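PDB 4QYR: AT-less polyketide synthase from Streptomyces platensis subsp. rosaceus, which probably catalyses, as one ketosynthase domain of the isomigrastatin synthase, the condensation of acyl units carried on acyl carrier proteins during polyketide chain growth. Local coordinates for residues A[286-291]-A[429-434]; A[73-78]-A[601-606]; A[113-118]-A[161-166]; A[221-226]-A[378-383]. All coordinates share one frame; numbering follows the deposited sequence.

Contact 1 (A[286-291]-A[429-434])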
loop_
_atom_site.group_PDB
_atom_site.type_symbol
_atom_site.label_atom_id
_atom_site.label_comp_id
_atom_site.label_asym_id
_atom_site.label_seq_id
_atom_site.Cartn_x
_atom_site.Cartn_y
_atom_site.Cartn_z
ATOM N N ALA A 286 -20.249 -6.476 7.659
ATOM C CA ALA A 286 -19.240 -7.203 8.426
ATOM C C ALA A 286 -18.123 -6.274 8.847
ATOM O O ALA A 286 -17.586 -6.388 9.942
ATOM C CB ALA A 286 -18.703 -8.335 7.626
ATOM N N LEU A 287 -17.810 -5.344 7.949
ATOM C CA LEU A 287 -16.823 -4.296 8.148
ATOM C C LEU A 287 -17.142 -3.431 9.336
ATOM O O LEU A 287 -16.335 -3.274 10.236
ATOM C CB LEU A 287 -16.745 -3.407 6.909
ATOM C CG LEU A 287 -15.877 -2.156 6.993
ATOM C CD1 LEU A 287 -14.431 -2.541 6.756
ATOM C CD2 LEU A 287 -16.300 -1.134 5.984
ATOM N N ILE A 288 -18.330 -2.841 9.312
ATOM C CA ILE A 288 -18.768 -1.934 10.362
ATOM C C ILE A 288 -18.775 -2.611 11.717
ATOM O O ILE A 288 -18.216 -2.061 12.671
ATOM C CB ILE A 288 -20.150 -1.375 10.048
ATOM C CG1 ILE A 288 -20.033 -0.474 8.825
ATOM C CG2 ILE A 288 -20.690 -0.580 11.223
ATOM C CD1 ILE A 288 -21.299 -0.328 8.091
ATOM N N GLN A 289 -19.365 -3.804 11.795
ATOM C CA GLN A 289 -19.381 -4.556 13.046
ATOM C C GLN A 289 -17.989 -4.791 13.577
ATOM O O GLN A 289 -17.757 -4.764 14.786
ATOM C CB GLN A 289 -20.076 -5.887 12.857
ATOM C CG GLN A 289 -21.404 -5.724 12.205
ATOM C CD GLN A 289 -22.231 -6.965 12.285
ATOM O OE1 GLN A 289 -21.950 -7.862 13.083
ATOM N NE2 GLN A 289 -23.267 -7.034 11.461
ATOM N N ASP A 290 -17.068 -5.032 12.656
ATOM C CA ASP A 290 -15.674 -5.211 12.996
ATOM C C ASP A 290 -15.115 -3.927 13.647
ATOM O O ASP A 290 -14.464 -3.980 14.686
ATOM C CB ASP A 290 -14.904 -5.602 11.737
ATOM C CG ASP A 290 -13.472 -5.979 12.009
ATOM O OD1 ASP A 290 -13.150 -6.192 13.192
ATOM O OD2 ASP A 290 -12.670 -6.064 11.043
ATOM N N ALA A 291 -15.399 -2.769 13.058
ATOM C CA ALA A 291 -14.805 -1.530 13.535
ATOM C C ALA A 291 -15.503 -1.068 14.781
ATOM O O ALA A 291 -14.915 -0.380 15.627
ATOM C CB ALA A 291 -14.871 -0.457 12.481
ATOM N N ASN A 429 -12.896 -1.887 1.335
ATOM C CA ASN A 429 -13.694 -1.035 2.199
ATOM C C ASN A 429 -13.025 -0.746 3.511
ATOM O O ASN A 429 -12.406 -1.628 4.113
ATOM C CB ASN A 429 -15.047 -1.669 2.494
ATOM C CG ASN A 429 -15.642 -2.344 1.300
ATOM O OD1 ASN A 429 -15.688 -1.781 0.201
ATOM N ND2 ASN A 429 -16.123 -3.563 1.502
ATOM N N ALA A 430 -13.190 0.483 3.985
ATOM C CA ALA A 430 -12.687 0.852 5.293
ATOM C C ALA A 430 -13.729 1.655 5.985
ATOM O O ALA A 430 -14.531 2.322 5.333
ATOM C CB ALA A 430 -11.433 1.633 5.185
ATOM N N HIS A 431 -13.693 1.598 7.312
ATOM C CA HIS A 431 -14.649 2.283 8.143
ATOM C C HIS A 431 -13.946 2.699 9.380
ATOM O O HIS A 431 -13.233 1.896 9.974
ATOM C CB HIS A 431 -15.819 1.380 8.493
ATOM C CG HIS A 431 -16.852 2.029 9.358
ATOM N ND1 HIS A 431 -17.923 2.726 8.841
ATOM C CD2 HIS A 431 -16.991 2.063 10.704
ATOM C CE1 HIS A 431 -18.674 3.169 9.834
ATOM N NE2 HIS A 431 -18.126 2.786 10.972
ATOM N N VAL A 432 -14.167 3.944 9.783
ATOM C CA VAL A 432 -13.519 4.491 10.959
ATOM C C VAL A 432 -14.549 4.993 11.964
ATOM O O VAL A 432 -15.535 5.602 11.572
ATOM C CB VAL A 432 -12.588 5.639 10.565
ATOM C CG1 VAL A 432 -11.889 6.196 11.777
ATOM C CG2 VAL A 432 -11.562 5.156 9.567
ATOM N N VAL A 433 -14.338 4.744 13.253
ATOM C CA VAL A 433 -15.193 5.364 14.267
ATOM C C VAL A 433 -14.435 6.429 15.076
ATOM O O VAL A 433 -13.449 6.131 15.761
ATOM C CB VAL A 433 -15.792 4.325 15.240
ATOM C CG1 VAL A 433 -16.613 5.027 16.295
ATOM C CG2 VAL A 433 -16.640 3.329 14.500
ATOM N N LEU A 434 -14.916 7.669 14.995
ATOM C CA LEU A 434 -14.263 8.808 15.637
ATOM C C LEU A 434 -14.971 9.239 16.918
ATOM O O LEU A 434 -16.165 9.025 17.086
ATOM C CB LEU A 434 -14.208 9.993 14.680
ATOM C CG LEU A 434 -13.611 9.757 13.303
ATOM C CD1 LEU A 434 -14.094 10.815 12.380
ATOM C CD2 LEU A 434 -12.143 9.819 13.380
#

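Contact 2 (A[73-78]-A[601-606])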
loop_
_atom_site.group_PDB
_atom_site.type_symbol
_atom_site.label_atom_id
_atom_site.label_comp_id
_atom_site.label_asym_id
_atom_site.label_seq_id
_atom_site.Cartn_x
_atom_site.Cartn_y
_atom_site.Cartn_z
ATOM N N PHE A 73 2.948 25.967 -6.957
ATOM C CA PHE A 73 3.838 25.177 -6.103
ATOM C C PHE A 73 5.060 25.982 -5.716
ATOM O O PHE A 73 5.591 26.732 -6.535
ATOM C CB PHE A 73 4.271 23.903 -6.827
ATOM C CG PHE A 73 5.199 23.017 -6.034
ATOM C CD1 PHE A 73 4.847 22.573 -4.771
ATOM C CD2 PHE A 73 6.412 22.597 -6.581
ATOM C CE1 PHE A 73 5.686 21.734 -4.047
ATOM C CE2 PHE A 73 7.262 21.768 -5.862
ATOM C CZ PHE A 73 6.892 21.338 -4.583
ATOM N N ASP A 74 5.507 25.831 -4.474
ATOM C CA ASP A 74 6.691 26.539 -4.003
ATOM C C ASP A 74 7.869 25.589 -4.110
ATOM O O ASP A 74 8.182 24.874 -3.156
ATOM C CB ASP A 74 6.502 27.006 -2.567
ATOM C CG ASP A 74 7.418 28.133 -2.191
ATOM O OD1 ASP A 74 8.375 28.421 -2.952
ATOM O OD2 ASP A 74 7.172 28.737 -1.120
ATOM N N ALA A 75 8.508 25.558 -5.281
ATOM C CA ALA A 75 9.539 24.564 -5.545
ATOM C C ALA A 75 10.834 24.937 -4.847
ATOM O O ALA A 75 11.621 24.062 -4.501
ATOM C CB ALA A 75 9.764 24.402 -7.027
ATOM N N ASP A 76 11.056 26.227 -4.627
ATOM C CA ASP A 76 12.237 26.645 -3.875
ATOM C C ASP A 76 12.166 26.252 -2.425
ATOM O O ASP A 76 13.188 26.011 -1.790
ATOM C CB ASP A 76 12.437 28.148 -3.966
ATOM C CG ASP A 76 12.534 28.600 -5.369
ATOM O OD1 ASP A 76 13.675 28.798 -5.839
ATOM O OD2 ASP A 76 11.468 28.710 -6.011
ATOM N N PHE A 77 10.958 26.225 -1.892
ATOM C CA PHE A 77 10.773 25.811 -0.527
ATOM C C PHE A 77 11.371 24.415 -0.320
ATOM O O PHE A 77 12.007 24.151 0.700
ATOM C CB PHE A 77 9.291 25.835 -0.173
ATOM C CG PHE A 77 9.008 25.572 1.275
ATOM C CD1 PHE A 77 8.798 26.613 2.148
ATOM C CD2 PHE A 77 8.954 24.281 1.756
ATOM C CE1 PHE A 77 8.536 26.370 3.468
ATOM C CE2 PHE A 77 8.704 24.039 3.069
ATOM C CZ PHE A 77 8.496 25.080 3.927
ATOM N N PHE A 78 11.200 23.547 -1.315
ATOM C CA PHE A 78 11.681 22.169 -1.248
ATOM C C PHE A 78 12.953 21.975 -2.064
ATOM O O PHE A 78 13.402 20.843 -2.285
ATOM C CB PHE A 78 10.585 21.221 -1.723
ATOM C CG PHE A 78 9.311 21.341 -0.927
ATOM C CD1 PHE A 78 9.130 20.606 0.230
ATOM C CD2 PHE A 78 8.309 22.219 -1.316
ATOM C CE1 PHE A 78 7.972 20.719 0.965
ATOM C CE2 PHE A 78 7.142 22.339 -0.574
ATOM C CZ PHE A 78 6.973 21.579 0.560
ATOM N N ASP A 601 4.107 30.006 -7.524
ATOM C CA ASP A 601 4.828 29.906 -8.787
ATOM C C ASP A 601 4.147 28.871 -9.671
ATOM O O ASP A 601 3.647 27.871 -9.174
ATOM C CB ASP A 601 6.299 29.541 -8.554
ATOM C CG ASP A 601 7.054 30.591 -7.724
ATOM O OD1 ASP A 601 6.904 31.822 -7.974
ATOM O OD2 ASP A 601 7.816 30.174 -6.824
ATOM N N ARG A 602 4.119 29.111 -10.978
ATOM C CA ARG A 602 3.466 28.187 -11.908
ATOM C C ARG A 602 4.409 27.110 -12.463
ATOM O O ARG A 602 5.420 27.413 -13.099
ATOM C CB ARG A 602 2.845 28.961 -13.070
ATOM C CG ARG A 602 2.246 28.056 -14.121
ATOM C CD ARG A 602 2.185 28.727 -15.480
ATOM N NE ARG A 602 1.867 27.821 -16.592
ATOM C CZ ARG A 602 0.718 27.167 -16.739
ATOM N NH1 ARG A 602 -0.247 27.276 -15.827
ATOM N NH2 ARG A 602 0.534 26.391 -17.800
ATOM N N TYR A 603 4.075 25.846 -12.231
ATOM C CA TYR A 603 4.845 24.742 -12.810
ATOM C C TYR A 603 3.910 23.792 -13.536
ATOM O O TYR A 603 3.180 23.014 -12.911
ATOM C CB TYR A 603 5.647 23.993 -11.738
ATOM C CG TYR A 603 6.684 24.855 -11.061
ATOM C CD1 TYR A 603 7.974 24.948 -11.570
ATOM C CD2 TYR A 603 6.371 25.589 -9.925
ATOM C CE1 TYR A 603 8.928 25.739 -10.962
ATOM C CE2 TYR A 603 7.319 26.392 -9.311
ATOM C CZ TYR A 603 8.598 26.466 -9.832
ATOM O OH TYR A 603 9.552 27.268 -9.228
ATOM N N TRP A 604 3.921 23.878 -14.862
ATOM C CA TRP A 604 3.075 23.022 -15.673
ATOM C C TRP A 604 3.908 22.265 -16.710
ATOM O O TRP A 604 5.139 22.200 -16.618
ATOM C CB TRP A 604 1.974 23.851 -16.346
ATOM C CG TRP A 604 0.747 23.060 -16.719
ATOM C CD1 TRP A 604 0.244 22.862 -17.976
ATOM C CD2 TRP A 604 -0.111 22.339 -15.827
ATOM N NE1 TRP A 604 -0.880 22.070 -17.918
ATOM C CE2 TRP A 604 -1.117 21.734 -16.611
ATOM C CE3 TRP A 604 -0.118 22.130 -14.437
ATOM C CZ2 TRP A 604 -2.123 20.946 -16.053
ATOM C CZ3 TRP A 604 -1.122 21.355 -13.883
ATOM C CH2 TRP A 604 -2.110 20.772 -14.689
ATOM N N VAL A 605 3.224 21.676 -17.683
ATOM C CA VAL A 605 3.866 20.896 -18.725
ATOM C C VAL A 605 4.827 21.762 -19.534
ATOM O O VAL A 605 4.454 22.841 -20.001
ATOM C CB VAL A 605 2.811 20.256 -19.646
ATOM C CG1 VAL A 605 3.467 19.523 -20.812
ATOM C CG2 VAL A 605 1.911 19.323 -18.837
ATOM N N PRO A 606 6.076 21.296 -19.685
ATOM C CA PRO A 606 7.111 22.006 -20.442
ATOM C C PRO A 606 6.863 22.009 -21.945
ATOM O O PRO A 606 6.069 21.216 -22.450
ATOM C CB PRO A 606 8.388 21.227 -20.102
ATOM C CG PRO A 606 7.929 19.892 -19.745
ATOM C CD PRO A 606 6.602 20.070 -19.065
#

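Contact 3 (A[113-118]-A[161-166])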
loop_
_atom_site.group_PDB
_atom_site.type_symbol
_atom_site.label_atom_id
_atom_site.label_comp_id
_atom_site.label_asym_id
_atom_site.label_seq_id
_atom_site.Cartn_x
_atom_site.Cartn_y
_atom_site.Cartn_z
ATOM N N LEU A 113 9.208 15.846 15.336
ATOM C CA LEU A 113 8.748 14.517 15.017
ATOM C C LEU A 113 9.720 13.498 15.538
ATOM O O LEU A 113 10.931 13.723 15.496
ATOM C CB LEU A 113 8.602 14.347 13.506
ATOM C CG LEU A 113 7.551 15.172 12.777
ATOM C CD1 LEU A 113 7.625 14.816 11.309
ATOM C CD2 LEU A 113 6.180 14.878 13.376
ATOM N N PRO A 114 9.199 12.370 16.027
ATOM C CA PRO A 114 10.015 11.203 16.367
ATOM C C PRO A 114 10.660 10.705 15.105
ATOM O O PRO A 114 10.097 10.926 14.038
ATOM C CB PRO A 114 9.008 10.190 16.886
ATOM C CG PRO A 114 7.739 10.944 17.067
ATOM C CD PRO A 114 7.764 12.106 16.168
ATOM N N GLU A 115 11.800 10.037 15.198
ATOM C CA GLU A 115 12.441 9.574 13.983
ATOM C C GLU A 115 11.691 8.381 13.367
ATOM O O GLU A 115 11.805 8.118 12.169
ATOM C CB GLU A 115 13.902 9.223 14.243
ATOM C CG GLU A 115 14.109 8.104 15.226
ATOM C CD GLU A 115 15.583 7.806 15.420
ATOM O OE1 GLU A 115 16.243 7.453 14.416
ATOM O OE2 GLU A 115 16.083 7.941 16.563
ATOM N N ASN A 116 10.918 7.653 14.154
ATOM C CA ASN A 116 10.140 6.612 13.521
ATOM C C ASN A 116 8.710 7.102 13.289
ATOM O O ASN A 116 7.744 6.630 13.874
ATOM C CB ASN A 116 10.177 5.301 14.324
ATOM C CG ASN A 116 9.481 5.395 15.649
ATOM O OD1 ASN A 116 9.269 6.482 16.186
ATOM N ND2 ASN A 116 9.090 4.245 16.181
ATOM N N THR A 117 8.587 8.080 12.418
ATOM C CA THR A 117 7.286 8.550 12.008
ATOM C C THR A 117 6.937 7.905 10.687
ATOM O O THR A 117 7.724 7.950 9.729
ATOM C CB THR A 117 7.267 10.060 11.871
ATOM O OG1 THR A 117 7.350 10.631 13.175
ATOM C CG2 THR A 117 5.988 10.532 11.201
ATOM N N GLY A 118 5.757 7.300 10.637
ATOM C CA GLY A 118 5.291 6.654 9.427
ATOM C C GLY A 118 4.518 7.604 8.543
ATOM O O GLY A 118 3.974 8.603 9.000
ATOM N N ASP A 161 12.837 13.751 7.073
ATOM C CA ASP A 161 13.846 12.885 7.682
ATOM C C ASP A 161 13.255 11.968 8.754
ATOM O O ASP A 161 13.717 11.934 9.884
ATOM C CB ASP A 161 14.994 13.712 8.272
ATOM C CG ASP A 161 16.138 12.845 8.821
ATOM O OD1 ASP A 161 16.475 11.803 8.205
ATOM O OD2 ASP A 161 16.691 13.208 9.889
ATOM N N VAL A 162 12.230 11.214 8.398
ATOM C CA VAL A 162 11.713 10.211 9.316
ATOM C C VAL A 162 11.902 8.795 8.735
ATOM O O VAL A 162 12.161 8.652 7.550
ATOM C CB VAL A 162 10.262 10.471 9.613
ATOM C CG1 VAL A 162 10.126 11.858 10.125
ATOM C CG2 VAL A 162 9.466 10.297 8.350
ATOM N N HIS A 163 11.767 7.766 9.572
ATOM C CA HIS A 163 12.188 6.419 9.219
ATOM C C HIS A 163 11.139 5.354 9.453
ATOM O O HIS A 163 11.451 4.165 9.450
ATOM C CB HIS A 163 13.430 6.054 10.017
ATOM C CG HIS A 163 14.552 7.015 9.830
ATOM N ND1 HIS A 163 14.846 8.000 10.751
ATOM C CD2 HIS A 163 15.434 7.170 8.815
ATOM C CE1 HIS A 163 15.867 8.712 10.312
ATOM N NE2 HIS A 163 16.237 8.234 9.136
ATOM N N GLY A 164 9.902 5.776 9.684
ATOM C CA GLY A 164 8.818 4.830 9.818
ATOM C C GLY A 164 8.533 4.316 8.424
ATOM O O GLY A 164 9.137 4.770 7.466
ATOM N N PRO A 165 7.621 3.358 8.296
ATOM C CA PRO A 165 7.182 2.917 6.968
ATOM C C PRO A 165 6.634 4.076 6.134
ATOM O O PRO A 165 5.855 4.878 6.663
ATOM C CB PRO A 165 6.070 1.924 7.291
ATOM C CG PRO A 165 6.439 1.402 8.625
ATOM C CD PRO A 165 7.051 2.541 9.373
ATOM N N SER A 166 7.034 4.148 4.863
ATOM C CA SER A 166 6.580 5.169 3.917
ATOM C C SER A 166 5.853 4.522 2.742
ATOM O O SER A 166 6.469 3.909 1.889
ATOM C CB SER A 166 7.766 5.982 3.403
ATOM O OG SER A 166 7.357 7.110 2.630
HETATM O O HOH W 1 8.582 7.417 7.096
#

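Contact 4 (A[221-226]-A[378-383])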
loop_
_atom_site.group_PDB
_atom_site.type_symbol
_atom_site.label_atom_id
_atom_site.label_comp_id
_atom_site.label_asym_id
_atom_site.label_seq_id
_atom_site.Cartn_x
_atom_site.Cartn_y
_atom_site.Cartn_z
ATOM N N ASP A 221 -25.867 15.428 -14.836
ATOM C CA ASP A 221 -25.882 16.822 -14.354
ATOM C C ASP A 221 -24.748 17.111 -13.371
ATOM O O ASP A 221 -24.767 18.109 -12.648
ATOM C CB ASP A 221 -27.219 17.159 -13.692
ATOM C CG ASP A 221 -27.547 16.242 -12.526
ATOM O OD1 ASP A 221 -26.671 15.472 -12.083
ATOM O OD2 ASP A 221 -28.690 16.305 -12.035
ATOM N N GLY A 222 -23.791 16.198 -13.336
ATOM C CA GLY A 222 -22.606 16.334 -12.525
ATOM C C GLY A 222 -22.810 16.621 -11.057
ATOM O O GLY A 222 -22.081 17.423 -10.483
ATOM N N ARG A 223 -23.777 15.975 -10.428
ATOM C CA ARG A 223 -23.936 16.153 -8.992
ATOM C C ARG A 223 -24.020 14.814 -8.276
ATOM O O ARG A 223 -24.575 13.850 -8.809
ATOM C CB ARG A 223 -25.171 17.005 -8.691
ATOM C CG ARG A 223 -24.851 18.465 -8.327
ATOM C CD ARG A 223 -24.304 19.239 -9.501
ATOM N NE ARG A 223 -23.989 20.616 -9.153
ATOM C CZ ARG A 223 -23.655 21.565 -10.029
ATOM N NH1 ARG A 223 -23.389 22.797 -9.604
ATOM N NH2 ARG A 223 -23.572 21.297 -11.324
ATOM N N CYS A 224 -23.447 14.750 -7.079
ATOM C CA CYS A 224 -23.622 13.577 -6.237
ATOM C C CYS A 224 -24.884 13.725 -5.443
ATOM O O CYS A 224 -24.850 14.203 -4.315
ATOM C CB CYS A 224 -22.459 13.384 -5.276
ATOM S SG CYS A 224 -20.988 12.718 -6.006
ATOM N N LYS A 225 -26.004 13.305 -6.017
ATOM C CA LYS A 225 -27.267 13.470 -5.327
ATOM C C LYS A 225 -27.480 12.295 -4.391
ATOM O O LYS A 225 -28.415 11.525 -4.552
ATOM C CB LYS A 225 -28.408 13.616 -6.322
ATOM C CG LYS A 225 -28.279 14.853 -7.198
ATOM C CD LYS A 225 -29.351 14.892 -8.270
ATOM C CE LYS A 225 -29.139 13.789 -9.281
ATOM N NZ LYS A 225 -28.252 14.210 -10.389
ATOM N N THR A 226 -26.582 12.175 -3.414
ATOM C CA THR A 226 -26.635 11.127 -2.400
ATOM C C THR A 226 -27.945 11.128 -1.631
ATOM O O THR A 226 -28.410 12.181 -1.201
ATOM C CB THR A 226 -25.494 11.276 -1.389
ATOM O OG1 THR A 226 -24.249 11.398 -2.086
ATOM C CG2 THR A 226 -25.435 10.074 -0.453
ATOM N N ALA A 378 -27.556 18.075 3.975
ATOM C CA ALA A 378 -27.253 17.299 2.785
ATOM C C ALA A 378 -27.941 17.987 1.618
ATOM O O ALA A 378 -28.910 18.722 1.812
ATOM C CB ALA A 378 -27.714 15.854 2.931
ATOM N N LEU A 379 -27.443 17.768 0.410
ATOM C CA LEU A 379 -27.904 18.566 -0.715
ATOM C C LEU A 379 -28.545 17.735 -1.811
ATOM O O LEU A 379 -28.335 16.522 -1.883
ATOM C CB LEU A 379 -26.740 19.365 -1.284
ATOM C CG LEU A 379 -26.504 20.755 -0.700
ATOM C CD1 LEU A 379 -26.385 20.749 0.817
ATOM C CD2 LEU A 379 -25.264 21.340 -1.332
ATOM N N HIS A 380 -29.325 18.405 -2.660
ATOM C CA HIS A 380 -30.099 17.770 -3.735
ATOM C C HIS A 380 -30.964 16.631 -3.224
ATOM O O HIS A 380 -31.270 15.690 -3.943
ATOM C CB HIS A 380 -29.180 17.244 -4.833
ATOM C CG HIS A 380 -28.043 18.155 -5.154
ATOM N ND1 HIS A 380 -26.780 17.982 -4.627
ATOM C CD2 HIS A 380 -27.977 19.251 -5.944
ATOM C CE1 HIS A 380 -25.982 18.928 -5.087
ATOM N NE2 HIS A 380 -26.684 19.711 -5.888
ATOM N N CYS A 381 -31.365 16.729 -1.974
ATOM C CA CYS A 381 -31.921 15.584 -1.301
ATOM C C CYS A 381 -33.336 15.887 -0.829
ATOM O O CYS A 381 -33.771 15.414 0.221
ATOM C CB CYS A 381 -31.012 15.196 -0.137
ATOM S SG CYS A 381 -31.275 13.549 0.454
ATOM N N ASP A 382 -34.057 16.679 -1.616
ATOM C CA ASP A 382 -35.407 17.080 -1.235
ATOM C C ASP A 382 -36.369 15.903 -1.277
ATOM O O ASP A 382 -37.232 15.771 -0.416
ATOM C CB ASP A 382 -35.911 18.221 -2.129
ATOM C CG ASP A 382 -34.963 19.414 -2.144
ATOM O OD1 ASP A 382 -34.557 19.868 -1.050
ATOM O OD2 ASP A 382 -34.622 19.900 -3.246
ATOM N N ARG A 383 -36.207 15.040 -2.267
ATOM C CA ARG A 383 -37.032 13.844 -2.367
ATOM C C ARG A 383 -36.185 12.595 -2.083
ATOM O O ARG A 383 -35.320 12.227 -2.883
ATOM C CB ARG A 383 -37.672 13.775 -3.750
ATOM C CG ARG A 383 -38.612 12.620 -3.949
ATOM C CD ARG A 383 -40.008 13.002 -3.531
ATOM N NE ARG A 383 -40.468 14.221 -4.189
ATOM C CZ ARG A 383 -41.685 14.368 -4.714
ATOM N NH1 ARG A 383 -42.553 13.362 -4.672
ATOM N NH2 ARG A 383 -42.034 15.516 -5.292
#

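Contact 1 (A[286-291]-A[429-434])
Helix 286-291 rides over strand 429-434 with the two axes 8.1 Å apart at closest approach and their directions 34° from parallel, the backbones coming nearest at I288 and H431. Strand alternation decides which residues take part: N429, H431 and V433 start toward the helix, while A430 and V432 turn their side chains to the other side of the sheet, where they meet L177 of helix 175-189. The helix answers with L287, I288 and A291, residues of one of its faces. L287 wedges its branched end between N429 and H431: CD2 lies 3.6 Å from H431 CB and 3.7 Å from N429 CB, and CD1 rests 3.5 Å from the backbone O of N429. The H431 ring, its CG anti to the backbone N (chi1 180°), is met on two counts. I288 CG1 sits over one face, 4.0 Å from the ring centroid and 15° off the normal, a CH-pi contact displaced toward the ND1 rim; A291 CB comes at the ring edge, 3.7 Å from CD2. Alanine suits position 291, where a single methyl meets that edge. Farther along, V433 CG2 reaches the carbonyl O of A291 only loosely. The polar ends of the N429 and H431 side chains are satisfied within the sheet instead: H431 ND1 bonds S421 OG, and N429 ND2 bonds N268 OD1. Helix and strand are therefore joined by apolar and CH-pi packing, and the flanking strands 417-423 and 260-269 supply the polar partners that should fix how the imidazole and the amide are turned.

Contact 2 (A[73-78]-A[601-606])
F73 and D601 meet where the C-terminal tail of the chain returns to the ketosynthase body, strand 72-73 and strand 601-602 forming a small antiparallel sheet. The pairing is loose: F73 N donates to D601 O at 3.0 Å with a bent N-H...O angle of 138°. More of the contact is carried by Y603. Its CG stands anti to the carbonyl carbon (chi1 -63°), and the ring turns one edge to F73, with CE2 3.3 Å from the backbone O of F73 and CD2 4.1 Å from F73 CB. At the far end of the ring the methyl of A75 fits obliquely, its CB 3.7 Å from Y603 CZ and 3.6 Å from OH; so small a side chain lets the phenol lie close to the loop. Helix 82-86 adds A85 to the packing around both A75 and Y603. Three carboxylates gather beside the pairing, D76 exposed and D74 buried. D76 OD2 lies 4.0 Å from D601 OD2, the two side chains crossing at about a right angle with their carboxylate planes 74° apart, and D74 OD1 is 4.3 Å from D601 OD2; such a cluster would tend to raise the proton affinity of its members. Of these, D74 has a firm partner, OD2 accepting from the backbone N of A599. R602 NH1 makes a salt bridge with D71 next to the small sheet, and F77 packs against Y596 and F598. The aromatic run Y596, F598, Y603 and W604 is consistent with the tail that, in related modular synthases, wraps the linker back over the ketosynthase.

Contact 3 (A[113-118]-A[161-166])
V162 brings both methyls against segment 113-118: its CG1 stands anti to the carbonyl carbon (chi1 -55°), and CG2 falls between the backbone N and the carbonyl carbon. CG1 thus lies 3.8 Å from T117 CB and 4.1 Å from L113 CD1, and CG2 packs on the carbonyl of T117. The next side chain, H163, also holds CG anti to its carbonyl carbon (chi1 -56°), and the ring lies with ND1 near E115 O. E115 O receives H163 N at 2.6 Å, almost in line with the carbonyl bond (172°), and takes a weak second bond from ND1 at the ring edge. T117 O takes a weak bond from G164 N, 3.1 Å away, and a second from a water that also donates to G164 O. The CA atoms of G118 and G164 approach to 4.0 Å; without a side chain, G164 can lie this close to the T117-G118 backbone, so glycine suits the place. T117 OG1 donates to P114 O at 2.9 Å. D161, with positive phi, is the C-prime residue of the Schellman motif that ends helix 149-160. The chain then enters strand 166-169, an outermost strand within this chain. Here D161 OD1 bonds R272 N of the second subunit. Strands 117-122 and 166-169, parallel neighbours joined through helices, form a beta-alpha-beta crossover at the dimer edge of the thiolase-type ketosynthase fold.

Contact 4 (A[221-226]-A[378-383])
R223 meets the imidazole of H380 with the first carbons of its chain. CB lies over one face of the ring, 4.3 Å from its centroid and 15° off the normal, a CH-pi contact offset toward the CE1-NE2 rim. CG comes closest, 3.3 Å from H380 NE2 and 3.5 Å from CE1. At chi2 (68°) the chain bends to place CD, and NE stands 4.3 Å from H380 NE2, the guanidinium plane lying steeply to the ring. The tip belongs elsewhere: NH1 makes a salt bridge with D36, so an arginine here spends its carbons on the histidine and its charge on a neighbouring loop. K225 works in the same way. Its CG touches H380 CB at 3.5 Å, the two side chains crossing at about a right angle, while NZ goes to the D221 carboxylate, 2.7 Å from D221 OD2, and to D232. Helix 348-351 borders the contact through T349, which touches T226. C224 and K225 are each the centre of an inverse gamma turn, in the irregular loop that carries R223 and K225 to H380, a loop-on-loop packing within the ketosynthase domain.

Contacts 1 and 3 both reach the large mixed sheet of the ketosynthase, with centres about 27 Å apart: contact 1 is fully buried apolar helix-on-strand packing, whereas contact 3 adds backbone carbonyl bonds and a water to its valine packing where the sheet nears the second subunit. Contact 4, on the far side of the chain's centre from contact 3, is only partly buried and joins two loops through the carbons of charged side chains. Contact 2 spans the greatest sequence distance, bringing the C-terminal tail to the N-terminal half with a tyrosine packed on F73 and A75 beside a group of carboxylates. Along the chain, the segments of contacts 1 and 4 alternate, and contact 2 encloses all the others.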